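Local coordinates for protein octopine dehydrogenase (Pecten maximus, PDB 3C7A) that catalyses the NADH-dependent reductive condensation of L-arginine with pyruvate to D-octopine, and the reverse oxidation of octopine by NAD(+), at residues A[31-34]-A[38-41]; A[123-128]-A[136-141]; A[336-341]-A[346-351]. One frame throughout, in Å; residues are numbered along the deposited sequence.

In the fold
The three contacts follow one another along the chain, none nested in or crossing another. Contact 1 comes first, closing the short loop between strand 27-32 and helix 38-46 in the nucleotide-binding part, right at the adenosine end of the coenzyme. Contact 2 closes a longer loop in the same part, laying helix 121-129 against strand 137-141; both contacts reach the same large sheet, with their centres about 24 Å apart. Contact 3 belongs to the alpha-helical domain and joins the consecutive helices 330-344 and 349-362 at their turn. It lies across the centre of the chain from contact 1, whereas its nearest atoms come within about 5 Å of those of contact 2, without touching.

Contact 1 (A[31-34]-A[38-41]); sequences VLTL and EAER. With NAD (nicotinamide-adenine-dinucleotide), chain B.
Glu38, the first residue of helix 38-46, reaches across to Thr33 just beyond the end of strand 27-32, and the two side chains cross at about a right angle. Glu38 CB passes 3.9 Å from Thr33 OG1. CG stands anti to the backbone N (chi1 -159°) and the chain runs on extended, which carries the carboxylate past the threonine to the coenzyme. At the tip, OE1 receives the Thr33 hydroxyl on its anti lone pair, the OG1 to OE1 distance being 2.8 Å. The same OE1 accepts a bond from the ribose hydroxyl O2B of NAD, 3.0 Å away. The other oxygen, OE2, lies 3.1 Å from NAD O3B, near enough for a second bond, although that proton has another acceptor within reach. Thr33 is thus a second-shell residue: its hydroxyl helps fix the rotation of the carboxylate, while its methyl CG2 packs 3.9 Å from Ala39 CB, where a small side chain lets helix and loop approach closely. A water also joins the two backbones, donating to Thr33 O and accepting from Ala39 N. With an alanine here in place of Glu38, the ribose hydroxyl O2B and the Thr33 hydroxyl are likely to lose their shared acceptor, and the adenosine ribose to be held less firmly. A glutamate suits the position because its two oxygens can face the neighbouring hydroxyls of an unphosphorylated ribose. Classical Rossmann folds of NAD-dependent dehydrogenases carry an acidic residue at the end of the second strand to grip the adenosine ribose; here that task falls to a glutamate opening the following helix.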
ATOM      1  N   VAL A  31       6.093  11.151  17.854  1.00 15.61           N
ATOM      2  CA  VAL A  31       5.681   9.778  17.526  1.00 15.35           C
ATOM      3  C   VAL A  31       4.399   9.380  18.273  1.00 15.11           C
ATOM      4  O   VAL A  31       4.304   9.553  19.492  1.00 15.04           O
ATOM      5  CB  VAL A  31       6.817   8.746  17.820  1.00 15.41           C
ATOM      6  CG1 VAL A  31       6.396   7.329  17.429  1.00 15.46           C
ATOM      7  CG2 VAL A  31       8.103   9.128  17.097  1.00 15.52           C
ATOM      8  N   LEU A  32       3.425   8.852  17.529  1.00 14.81           N
ATOM      9  CA  LEU A  32       2.153   8.377  18.089  1.00 14.63           C
ATOM     10  C   LEU A  32       1.879   6.912  17.718  1.00 14.51           C
ATOM     11  O   LEU A  32       1.956   6.540  16.542  1.00 14.32           O
ATOM     12  CB  LEU A  32       0.991   9.270  17.617  1.00 14.64           C
ATOM     13  CG  LEU A  32      -0.454   8.925  18.015  1.00 14.67           C
ATOM     14  CD1 LEU A  32      -0.743   9.290  19.468  1.00 14.58           C
ATOM     15  CD2 LEU A  32      -1.460   9.606  17.089  1.00 14.65           C
ATOM     16  N   THR A  33       1.563   6.094  18.726  1.00 14.38           N
ATOM     17  CA  THR A  33       1.147   4.692  18.527  1.00 14.37           C
ATOM     18  C   THR A  33      -0.012   4.299  19.456  1.00 14.40           C
ATOM     19  O   THR A  33      -0.011   4.640  20.642  1.00 14.34           O
ATOM     20  CB  THR A  33       2.332   3.680  18.661  1.00 14.46           C
ATOM     21  OG1 THR A  33       1.825   2.338  18.703  1.00 14.37           O
ATOM     22  CG2 THR A  33       3.162   3.941  19.919  1.00 14.17           C
ATOM     23  N   LEU A  34      -0.991   3.579  18.906  1.00 14.40           N
ATOM     24  CA  LEU A  34      -2.225   3.246  19.630  1.00 14.49           C
ATOM     25  C   LEU A  34      -2.399   1.752  19.958  1.00 14.61           C
ATOM     26  O   LEU A  34      -3.493   1.321  20.347  1.00 14.60           O
ATOM     27  CB  LEU A  34      -3.454   3.760  18.856  1.00 14.50           C
ATOM     28  CG  LEU A  34      -3.579   5.250  18.507  1.00 14.47           C
ATOM     29  CD1 LEU A  34      -4.676   5.467  17.468  1.00 14.38           C
ATOM     30  CD2 LEU A  34      -3.828   6.113  19.742  1.00 14.30           C
ATOM     31  N   GLU A  38       2.242   0.335  23.865  1.00 14.89           N
ATOM     32  CA  GLU A  38       3.485   0.267  23.077  1.00 14.99           C
ATOM     33  C   GLU A  38       4.403   1.487  23.260  1.00 15.19           C
ATOM     34  O   GLU A  38       5.632   1.357  23.196  1.00 15.00           O
ATOM     35  CB  GLU A  38       3.167   0.051  21.586  1.00 15.01           C
ATOM     36  CG  GLU A  38       4.320  -0.535  20.760  1.00 14.87           C
ATOM     37  CD  GLU A  38       3.932  -0.857  19.315  1.00 14.94           C
ATOM     38  OE1 GLU A  38       3.305  -0.005  18.647  1.00 14.37           O
ATOM     39  OE2 GLU A  38       4.269  -1.964  18.843  1.00 14.43           O
ATOM     40  N   ALA A  39       3.807   2.659  23.487  1.00 15.43           N
ATOM     41  CA  ALA A  39       4.561   3.909  23.666  1.00 15.79           C
ATOM     42  C   ALA A  39       5.401   3.939  24.949  1.00 16.03           C
ATOM     43  O   ALA A  39       6.536   4.421  24.937  1.00 15.98           O
ATOM     44  CB  ALA A  39       3.626   5.116  23.606  1.00 15.69           C
ATOM     45  N   GLU A  40       4.837   3.428  26.044  1.00 16.41           N
ATOM     46  CA  GLU A  40       5.553   3.329  27.323  1.00 16.88           C
ATOM     47  C   GLU A  40       6.710   2.325  27.273  1.00 16.86           C
ATOM     48  O   GLU A  40       7.744   2.534  27.913  1.00 16.89           O
ATOM     49  CB  GLU A  40       4.596   2.975  28.469  1.00 16.90           C
ATOM     50  CG  GLU A  40       3.706   4.127  28.930  1.00 17.36           C
ATOM     51  CD  GLU A  40       3.063   3.875  30.287  1.00 17.54           C
ATOM     52  OE1 GLU A  40       3.800   3.597  31.260  1.00 18.73           O
ATOM     53  OE2 GLU A  40       1.822   3.967  30.384  1.00 18.20           O
ATOM     54  N   ARG A  41       6.525   1.244  26.514  1.00 17.02           N
ATOM     55  CA  ARG A  41       7.564   0.223  26.318  1.00 17.21           C
ATOM     56  C   ARG A  41       8.779   0.773  25.563  1.00 17.12           C
ATOM     57  O   ARG A  41       9.922   0.448  25.900  1.00 17.03           O
ATOM     58  CB  ARG A  41       7.003  -1.001  25.579  1.00 17.36           C
ATOM     59  CG  ARG A  41       5.919  -1.783  26.322  1.00 18.15           C
ATOM     60  CD  ARG A  41       6.483  -2.642  27.454  1.00 19.51           C
ATOM     61  NE  ARG A  41       5.512  -3.638  27.912  1.00 20.56           N
ATOM     62  CZ  ARG A  41       5.572  -4.282  29.076  1.00 21.03           C
ATOM     63  NH1 ARG A  41       6.558  -4.040  29.934  1.00 21.57           N
ATOM     64  NH2 ARG A  41       4.638  -5.169  29.389  1.00 21.13           N
TER
HETATM   65  PA  NAD B 405       5.193  -4.103  10.572  1.00 17.38           P
HETATM   66  O1A NAD B 405       4.685  -5.491  10.508  1.00 16.79           O
HETATM   67  O2A NAD B 405       6.597  -4.078  11.044  1.00 16.80           O
HETATM   68  O5B NAD B 405       4.248  -3.213  11.535  1.00 17.88           O
HETATM   69  C5B NAD B 405       3.931  -3.615  12.855  1.00 18.74           C
HETATM   70  C4B NAD B 405       3.261  -2.465  13.605  1.00 19.15           C
HETATM   71  O4B NAD B 405       1.892  -2.365  13.246  1.00 19.67           O
HETATM   72  C3B NAD B 405       3.284  -2.646  15.118  1.00 19.45           C
HETATM   73  O3B NAD B 405       4.402  -2.032  15.715  1.00 19.27           O
HETATM   74  C2B NAD B 405       1.983  -2.017  15.580  1.00 19.89           C
HETATM   75  O2B NAD B 405       2.156  -0.655  15.906  1.00 19.77           O
HETATM   76  C1B NAD B 405       1.064  -2.142  14.375  1.00 20.32           C
HETATM   77  N9A NAD B 405       0.158  -3.287  14.608  1.00 20.65           N
HETATM   78  C8A NAD B 405       0.407  -4.598  14.280  1.00 20.85           C
HETATM   79  N7A NAD B 405      -0.648  -5.352  14.662  1.00 21.07           N
HETATM   80  C5A NAD B 405      -1.569  -4.545  15.233  1.00 20.90           C
HETATM   81  C6A NAD B 405      -2.820  -4.806  15.786  1.00 20.89           C
HETATM   82  N6A NAD B 405      -3.172  -6.066  16.040  1.00 21.11           N
HETATM   83  N1A NAD B 405      -3.564  -3.761  16.309  1.00 20.75           N
HETATM   84  C2A NAD B 405      -3.064  -2.470  16.279  1.00 20.85           C
HETATM   85  N3A NAD B 405      -1.818  -2.224  15.728  1.00 20.81           N
HETATM   86  C4A NAD B 405      -1.079  -3.243  15.209  1.00 20.74           C
HETATM   87  O3  NAD B 405       5.034  -3.421   9.111  1.00 17.10           O
HETATM   88  PN  NAD B 405       6.272  -2.765   8.306  1.00 17.18           P
HETATM   89  O1N NAD B 405       7.307  -3.805   8.115  1.00 17.27           O
HETATM   90  O2N NAD B 405       6.638  -1.481   8.949  1.00 16.78           O
HETATM   91  O5D NAD B 405       5.664  -2.447   6.844  1.00 17.62           O
HETATM   92  C5D NAD B 405       4.546  -1.609   6.633  1.00 17.80           C
HETATM   93  C4D NAD B 405       3.949  -1.876   5.248  1.00 18.04           C
HETATM   94  O4D NAD B 405       4.934  -1.746   4.231  1.00 18.01           O
HETATM   95  C3D NAD B 405       3.375  -3.284   5.143  1.00 18.20           C
HETATM   96  O3D NAD B 405       2.097  -3.222   4.551  1.00 18.22           O
HETATM   97  C2D NAD B 405       4.355  -4.028   4.253  1.00 18.11           C
HETATM   98  O2D NAD B 405       3.703  -4.982   3.446  1.00 18.04           O
HETATM   99  C1D NAD B 405       4.995  -2.916   3.427  1.00 18.05           C
HETATM  100  N1N NAD B 405       6.383  -3.218   2.998  1.00 18.12           N
HETATM  101  C2N NAD B 405       7.356  -3.583   3.899  1.00 18.04           C
HETATM  102  C3N NAD B 405       8.658  -3.859   3.469  1.00 18.06           C
HETATM  103  C7N NAD B 405       9.770  -4.014   4.476  1.00 18.01           C
HETATM  104  O7N NAD B 405      10.986  -4.367   4.060  1.00 17.76           O
HETATM  105  N7N NAD B 405       9.515  -3.788   5.845  1.00 18.20           N
HETATM  106  C4N NAD B 405       8.963  -3.758   2.109  1.00 18.12           C
HETATM  107  C5N NAD B 405       7.975  -3.384   1.200  1.00 18.14           C
HETATM  108  C6N NAD B 405       6.687  -3.115   1.662  1.00 18.11           C
HETATM  109  O   HOH W   1       0.566   2.937  23.247  1.00 14.17           O

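Contact 2 (A[123-128]-A[136-141]); sequences FQCRDI and VSMMSF
Two sulfur atoms make the central contact between helix 121-129 and strand 137-141: Cys125 SG lies 3.9 Å from Met138 SD. This is an apolar meeting of buried side chains, with Cys125 CB at 4.0 Å from the same SD widening the touch. Both residues point at each other from backbones whose CA atoms are 8.8 Å apart at this, the nearest pair. A short cysteine on the helix and a long, flexible methionine on the strand fill that separation between them. Met138 does most of the reaching: its chain is straight through CG (chi2 173°) and then bends at the thioether (chi3 -78°), which turns the methyl aside and leaves SD facing the cysteine.

The second kind of contact is looser and involves a charged group. The methyl CE of Met138 comes to 4.4 Å from Arg126 NE, approaching the guanidinium obliquely. The long arginine chain lies beside the methionine, lending it mostly its bulk, while the polar end is engaged further on: NH1 and NH2 make weak hydrogen bonds to the carbonyls of Ile394 and Leu395 in helix 391-396.

Around this pair, the strand is held in the sheet by strand 111-114 on one edge, through backbone bonds from Ser137 and Met139, and by strand 156-171 on the other, through Met138 and Ser140. Strands 111-114 and 137-141 run parallel, and helix 121-129 is the connection between them, making the contact the helix-to-sheet packing of a beta-alpha-beta crossover, with helix 95-102 next to the helix at Gln124 and Ile128.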
ATOM      1  N   PHE A 123     -11.240   7.417  -0.027  1.00 12.62           N
ATOM      2  CA  PHE A 123     -12.659   7.238   0.322  1.00 12.70           C
ATOM      3  C   PHE A 123     -12.875   7.193   1.840  1.00 12.69           C
ATOM      4  O   PHE A 123     -13.844   7.766   2.354  1.00 12.53           O
ATOM      5  CB  PHE A 123     -13.254   5.970  -0.320  1.00 12.75           C
ATOM      6  CG  PHE A 123     -13.099   5.893  -1.825  1.00 12.92           C
ATOM      7  CD1 PHE A 123     -13.325   7.008  -2.635  1.00 12.91           C
ATOM      8  CD2 PHE A 123     -12.762   4.684  -2.433  1.00 13.08           C
ATOM      9  CE1 PHE A 123     -13.187   6.925  -4.025  1.00 12.99           C
ATOM     10  CE2 PHE A 123     -12.625   4.589  -3.823  1.00 13.46           C
ATOM     11  CZ  PHE A 123     -12.838   5.715  -4.620  1.00 13.14           C
ATOM     12  N   GLN A 124     -11.966   6.513   2.541  1.00 12.68           N
ATOM     13  CA  GLN A 124     -12.020   6.350   4.001  1.00 12.73           C
ATOM     14  C   GLN A 124     -11.799   7.674   4.747  1.00 12.90           C
ATOM     15  O   GLN A 124     -12.500   7.966   5.721  1.00 12.76           O
ATOM     16  CB  GLN A 124     -10.998   5.293   4.454  1.00 12.73           C
ATOM     17  CG  GLN A 124     -11.055   4.918   5.940  1.00 12.52           C
ATOM     18  CD  GLN A 124     -10.083   3.802   6.314  1.00 12.62           C
ATOM     19  OE1 GLN A 124      -8.895   3.851   5.987  1.00 12.02           O
ATOM     20  NE2 GLN A 124     -10.590   2.790   7.014  1.00 12.39           N
ATOM     21  N   CYS A 125     -10.826   8.460   4.282  1.00 13.06           N
ATOM     22  CA  CYS A 125     -10.509   9.773   4.859  1.00 13.29           C
ATOM     23  C   CYS A 125     -11.686  10.753   4.762  1.00 13.50           C
ATOM     24  O   CYS A 125     -11.974  11.484   5.716  1.00 13.42           O
ATOM     25  CB  CYS A 125      -9.261  10.363   4.182  1.00 13.34           C
ATOM     26  SG  CYS A 125      -8.606  11.896   4.917  1.00 13.20           S
ATOM     27  N   ARG A 126     -12.365  10.749   3.613  1.00 13.71           N
ATOM     28  CA  ARG A 126     -13.522  11.618   3.369  1.00 13.97           C
ATOM     29  C   ARG A 126     -14.703  11.312   4.302  1.00 14.15           C
ATOM     30  O   ARG A 126     -15.361  12.231   4.798  1.00 14.17           O
ATOM     31  CB  ARG A 126     -13.967  11.527   1.902  1.00 13.97           C
ATOM     32  CG  ARG A 126     -13.115  12.340   0.922  1.00 14.23           C
ATOM     33  CD  ARG A 126     -13.430  11.978  -0.532  1.00 14.02           C
ATOM     34  NE  ARG A 126     -12.940  12.984  -1.476  1.00 14.51           N
ATOM     35  CZ  ARG A 126     -12.858  12.815  -2.796  1.00 14.86           C
ATOM     36  NH1 ARG A 126     -13.224  11.667  -3.358  1.00 14.97           N
ATOM     37  NH2 ARG A 126     -12.401  13.797  -3.561  1.00 14.86           N
ATOM     38  N   ASP A 127     -14.955  10.024   4.539  1.00 14.29           N
ATOM     39  CA  ASP A 127     -16.070   9.575   5.383  1.00 14.56           C
ATOM     40  C   ASP A 127     -15.918   9.983   6.854  1.00 14.74           C
ATOM     41  O   ASP A 127     -16.884  10.428   7.481  1.00 14.73           O
ATOM     42  CB  ASP A 127     -16.245   8.052   5.272  1.00 14.51           C
ATOM     43  CG  ASP A 127     -17.448   7.536   6.053  1.00 14.68           C
ATOM     44  OD1 ASP A 127     -18.595   7.724   5.590  1.00 14.36           O
ATOM     45  OD2 ASP A 127     -17.244   6.932   7.128  1.00 14.45           O
ATOM     46  N   ILE A 128     -14.709   9.835   7.393  1.00 14.93           N
ATOM     47  CA  ILE A 128     -14.456  10.056   8.821  1.00 15.23           C
ATOM     48  C   ILE A 128     -14.248  11.539   9.184  1.00 15.47           C
ATOM     49  O   ILE A 128     -14.741  11.995  10.220  1.00 15.44           O
ATOM     50  CB  ILE A 128     -13.291   9.153   9.344  1.00 15.23           C
ATOM     51  CG1 ILE A 128     -13.650   7.670   9.159  1.00 15.17           C
ATOM     52  CG2 ILE A 128     -12.985   9.434  10.818  1.00 15.18           C
ATOM     53  CD1 ILE A 128     -12.479   6.704   9.283  1.00 15.30           C
ATOM     54  N   VAL A 136      -7.966  20.203   3.661  1.00 13.18           N
ATOM     55  CA  VAL A 136      -6.616  19.606   3.647  1.00 13.04           C
ATOM     56  C   VAL A 136      -6.236  19.003   2.280  1.00 12.99           C
ATOM     57  O   VAL A 136      -7.045  19.014   1.348  1.00 12.90           O
ATOM     58  CB  VAL A 136      -6.446  18.526   4.766  1.00 13.00           C
ATOM     59  CG1 VAL A 136      -6.659  19.134   6.148  1.00 13.05           C
ATOM     60  CG2 VAL A 136      -7.394  17.343   4.545  1.00 12.93           C
ATOM     61  N   SER A 137      -5.005  18.488   2.174  1.00 12.98           N
ATOM     62  CA  SER A 137      -4.522  17.770   0.980  1.00 12.94           C
ATOM     63  C   SER A 137      -4.225  16.290   1.279  1.00 12.90           C
ATOM     64  O   SER A 137      -3.867  15.945   2.408  1.00 12.88           O
ATOM     65  CB  SER A 137      -3.269  18.445   0.410  1.00 13.01           C
ATOM     66  OG  SER A 137      -3.555  19.732  -0.116  1.00 13.15           O
ATOM     67  N   MET A 138      -4.363  15.430   0.263  1.00 12.74           N
ATOM     68  CA  MET A 138      -4.146  13.975   0.405  1.00 12.73           C
ATOM     69  C   MET A 138      -3.098  13.429  -0.598  1.00 12.71           C
ATOM     70  O   MET A 138      -3.261  13.581  -1.812  1.00 12.65           O
ATOM     71  CB  MET A 138      -5.486  13.213   0.277  1.00 12.76           C
ATOM     72  CG  MET A 138      -6.523  13.516   1.381  1.00 12.59           C
ATOM     73  SD  MET A 138      -8.178  12.782   1.165  1.00 12.85           S
ATOM     74  CE  MET A 138      -8.902  13.885  -0.052  1.00 12.54           C
ATOM     75  N   MET A 139      -2.043  12.788  -0.077  1.00 12.67           N
ATOM     76  CA  MET A 139      -0.879  12.320  -0.868  1.00 12.63           C
ATOM     77  C   MET A 139      -0.647  10.800  -0.714  1.00 12.71           C
ATOM     78  O   MET A 139      -0.575  10.303   0.411  1.00 12.66           O
ATOM     79  CB  MET A 139       0.378  13.100  -0.431  1.00 12.63           C
ATOM     80  CG  MET A 139       1.596  13.015  -1.362  1.00 12.54           C
ATOM     81  SD  MET A 139       3.024  13.962  -0.753  1.00 12.51           S
ATOM     82  CE  MET A 139       4.154  13.834  -2.138  1.00 12.58           C
ATOM     83  N   SER A 140      -0.512  10.076  -1.834  1.00 12.79           N
ATOM     84  CA  SER A 140      -0.414   8.594  -1.824  1.00 12.90           C
ATOM     85  C   SER A 140       0.781   7.982  -2.594  1.00 12.97           C
ATOM     86  O   SER A 140       0.884   8.142  -3.815  1.00 12.80           O
ATOM     87  CB  SER A 140      -1.717   7.972  -2.351  1.00 12.92           C
ATOM     88  OG  SER A 140      -2.826   8.283  -1.523  1.00 13.16           O
ATOM     89  N   PHE A 141       1.646   7.253  -1.879  1.00 13.03           N
ATOM     90  CA  PHE A 141       2.848   6.609  -2.458  1.00 13.21           C
ATOM     91  C   PHE A 141       2.626   5.149  -2.901  1.00 13.38           C
ATOM     92  O   PHE A 141       1.770   4.452  -2.348  1.00 13.34           O
ATOM     93  CB  PHE A 141       4.022   6.671  -1.465  1.00 13.16           C
ATOM     94  CG  PHE A 141       4.724   8.008  -1.421  1.00 13.12           C
ATOM     95  CD1 PHE A 141       4.265   9.027  -0.589  1.00 13.02           C
ATOM     96  CD2 PHE A 141       5.852   8.241  -2.204  1.00 13.17           C
ATOM     97  CE1 PHE A 141       4.913  10.265  -0.543  1.00 13.05           C
ATOM     98  CE2 PHE A 141       6.510   9.474  -2.167  1.00 13.44           C
ATOM     99  CZ  PHE A 141       6.039  10.488  -1.334  1.00 13.32           C
TER

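Contact 3 (A[336-341]-A[346-351]); sequences VFKGVA and VAIPSN
Ile348 puts its CD1 methyl into the angle between three side chains of helix 330-344. It lies 3.8 Å from Lys338 CD and 4.0 Å from Phe337 CE2, with Ala341 CB at 4.2 Å as the third wall. CG1 of Ile348, the longer arm, stands in the crowded position between backbone N and carbonyl carbon (chi1 46°), which sends CD1 toward the helix. The small side chain of Ala341 probably lets that methyl come close. The Phe337 ring also meets Asn351, whose OD1 is 4.1 Å from CE2, the ring and amide planes being 47° apart.

The backbone closes the same junction. Val346 N donates to Ala341 O over 3.2 Å in a nearly straight bond (175°). A bond reaching back five residues at a helix end has the spacing of the 6→1 bond of a Schellman motif, and is consistent with that way of ending helix 330-344. The chain then turns into helix 349-362, so two consecutive helices of the alpha-helical domain are joined through a brief connection. Ile348 occupies the N-cap position of the second helix, and Pro349 after it suits a first turn, where a backbone N-H is not needed for the helix.

Farther out, a water bridges Lys338 NZ and Val346 O, accepting from the lysine and donating to the carbonyl at 2.8 Å. The same NZ forms a salt bridge with Asp352, tying the lysine to the second helix. Glu252 of helix 240-263 takes hydrogen bonds from Asn351 ND2 and Ser350 N, steadying the amide beside the Phe337 ring.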
ATOM      1  N   VAL A 336     -11.906  -3.452  -3.865  1.00 14.96           N
ATOM      2  CA  VAL A 336     -11.998  -2.013  -4.161  1.00 14.91           C
ATOM      3  C   VAL A 336     -12.062  -1.754  -5.676  1.00 14.88           C
ATOM      4  O   VAL A 336     -12.847  -0.916  -6.138  1.00 14.80           O
ATOM      5  CB  VAL A 336     -10.836  -1.202  -3.509  1.00 14.96           C
ATOM      6  CG1 VAL A 336     -11.055   0.304  -3.673  1.00 14.92           C
ATOM      7  CG2 VAL A 336     -10.692  -1.546  -2.027  1.00 14.89           C
ATOM      8  N   PHE A 337     -11.242  -2.483  -6.436  1.00 14.82           N
ATOM      9  CA  PHE A 337     -11.236  -2.416  -7.905  1.00 14.80           C
ATOM     10  C   PHE A 337     -12.578  -2.842  -8.521  1.00 14.83           C
ATOM     11  O   PHE A 337     -13.028  -2.247  -9.504  1.00 14.69           O
ATOM     12  CB  PHE A 337     -10.077  -3.255  -8.471  1.00 14.78           C
ATOM     13  CG  PHE A 337     -10.036  -3.323  -9.981  1.00 14.85           C
ATOM     14  CD1 PHE A 337      -9.696  -2.204 -10.740  1.00 14.93           C
ATOM     15  CD2 PHE A 337     -10.317  -4.518 -10.643  1.00 14.79           C
ATOM     16  CE1 PHE A 337      -9.653  -2.268 -12.137  1.00 15.04           C
ATOM     17  CE2 PHE A 337     -10.276  -4.595 -12.038  1.00 14.69           C
ATOM     18  CZ  PHE A 337      -9.943  -3.467 -12.787  1.00 14.93           C
ATOM     19  N   LYS A 338     -13.207  -3.861  -7.933  1.00 14.88           N
ATOM     20  CA  LYS A 338     -14.513  -4.360  -8.388  1.00 15.01           C
ATOM     21  C   LYS A 338     -15.621  -3.303  -8.255  1.00 15.08           C
ATOM     22  O   LYS A 338     -16.466  -3.169  -9.144  1.00 15.02           O
ATOM     23  CB  LYS A 338     -14.883  -5.660  -7.648  1.00 15.12           C
ATOM     24  CG  LYS A 338     -16.268  -6.253  -7.966  1.00 14.98           C
ATOM     25  CD  LYS A 338     -16.383  -6.767  -9.403  1.00 15.30           C
ATOM     26  CE  LYS A 338     -17.747  -7.404  -9.652  1.00 15.50           C
ATOM     27  NZ  LYS A 338     -17.926  -7.842 -11.068  1.00 15.79           N
ATOM     28  N   GLY A 339     -15.598  -2.553  -7.154  1.00 15.17           N
ATOM     29  CA  GLY A 339     -16.555  -1.465  -6.924  1.00 15.37           C
ATOM     30  C   GLY A 339     -16.503  -0.360  -7.967  1.00 15.50           C
ATOM     31  O   GLY A 339     -17.544   0.167  -8.374  1.00 15.52           O
ATOM     32  N   VAL A 340     -15.290  -0.011  -8.394  1.00 15.60           N
ATOM     33  CA  VAL A 340     -15.068   0.996  -9.438  1.00 15.68           C
ATOM     34  C   VAL A 340     -15.598   0.509 -10.796  1.00 15.79           C
ATOM     35  O   VAL A 340     -16.212   1.280 -11.542  1.00 15.64           O
ATOM     36  CB  VAL A 340     -13.561   1.392  -9.545  1.00 15.68           C
ATOM     37  CG1 VAL A 340     -13.329   2.414 -10.660  1.00 15.61           C
ATOM     38  CG2 VAL A 340     -13.050   1.941  -8.213  1.00 15.65           C
ATOM     39  N   ALA A 341     -15.371  -0.771 -11.094  1.00 15.93           N
ATOM     40  CA  ALA A 341     -15.830  -1.389 -12.343  1.00 16.13           C
ATOM     41  C   ALA A 341     -17.357  -1.417 -12.479  1.00 16.33           C
ATOM     42  O   ALA A 341     -17.886  -1.185 -13.570  1.00 16.27           O
ATOM     43  CB  ALA A 341     -15.254  -2.795 -12.485  1.00 16.08           C
ATOM     44  N   VAL A 346     -18.542  -1.994 -16.555  1.00 18.69           N
ATOM     45  CA  VAL A 346     -17.620  -2.878 -17.276  1.00 18.68           C
ATOM     46  C   VAL A 346     -17.528  -4.253 -16.603  1.00 18.74           C
ATOM     47  O   VAL A 346     -17.264  -4.350 -15.402  1.00 18.68           O
ATOM     48  CB  VAL A 346     -16.200  -2.246 -17.398  1.00 18.73           C
ATOM     49  CG1 VAL A 346     -15.252  -3.162 -18.169  1.00 18.58           C
ATOM     50  CG2 VAL A 346     -16.269  -0.874 -18.067  1.00 18.71           C
ATOM     51  N   ALA A 347     -17.750  -5.309 -17.388  1.00 18.74           N
ATOM     52  CA  ALA A 347     -17.645  -6.687 -16.900  1.00 18.85           C
ATOM     53  C   ALA A 347     -16.189  -7.160 -16.844  1.00 18.85           C
ATOM     54  O   ALA A 347     -15.396  -6.854 -17.739  1.00 18.88           O
ATOM     55  CB  ALA A 347     -18.477  -7.624 -17.770  1.00 18.90           C
ATOM     56  N   ILE A 348     -15.851  -7.906 -15.791  1.00 18.83           N
ATOM     57  CA  ILE A 348     -14.484  -8.411 -15.578  1.00 18.79           C
ATOM     58  C   ILE A 348     -14.455  -9.892 -15.131  1.00 18.80           C
ATOM     59  O   ILE A 348     -14.208 -10.183 -13.958  1.00 18.71           O
ATOM     60  CB  ILE A 348     -13.675  -7.511 -14.582  1.00 18.85           C
ATOM     61  CG1 ILE A 348     -14.508  -7.170 -13.333  1.00 18.78           C
ATOM     62  CG2 ILE A 348     -13.193  -6.239 -15.274  1.00 18.75           C
ATOM     63  CD1 ILE A 348     -13.690  -6.678 -12.139  1.00 18.72           C
ATOM     64  N   PRO A 349     -14.699 -10.830 -16.074  1.00 18.82           N
ATOM     65  CA  PRO A 349     -14.857 -12.264 -15.762  1.00 18.81           C
ATOM     66  C   PRO A 349     -13.640 -12.977 -15.156  1.00 18.79           C
ATOM     67  O   PRO A 349     -13.815 -13.871 -14.322  1.00 18.74           O
ATOM     68  CB  PRO A 349     -15.212 -12.883 -17.122  1.00 18.88           C
ATOM     69  CG  PRO A 349     -14.676 -11.930 -18.128  1.00 18.89           C
ATOM     70  CD  PRO A 349     -14.852 -10.573 -17.519  1.00 18.80           C
ATOM     71  N   SER A 350     -12.432 -12.596 -15.572  1.00 18.73           N
ATOM     72  CA  SER A 350     -11.201 -13.217 -15.065  1.00 18.77           C
ATOM     73  C   SER A 350     -10.882 -12.823 -13.620  1.00 18.78           C
ATOM     74  O   SER A 350     -10.449 -13.664 -12.825  1.00 18.60           O
ATOM     75  CB  SER A 350     -10.011 -12.908 -15.980  1.00 18.76           C
ATOM     76  OG  SER A 350     -10.051 -13.699 -17.157  1.00 19.16           O
ATOM     77  N   ASN A 351     -11.092 -11.547 -13.292  1.00 18.82           N
ATOM     78  CA  ASN A 351     -10.929 -11.054 -11.919  1.00 18.87           C
ATOM     79  C   ASN A 351     -11.939 -11.674 -10.949  1.00 18.99           C
ATOM     80  O   ASN A 351     -11.602 -11.956  -9.796  1.00 18.96           O
ATOM     81  CB  ASN A 351     -11.014  -9.521 -11.868  1.00 18.77           C
ATOM     82  CG  ASN A 351      -9.689  -8.840 -12.197  1.00 18.77           C
ATOM     83  OD1 ASN A 351      -8.963  -8.406 -11.301  1.00 18.67           O
ATOM     84  ND2 ASN A 351      -9.374  -8.741 -13.483  1.00 18.32           N
TER
HETATM   85  O   HOH W   2     -18.176  -5.406 -12.945  1.00 14.34           O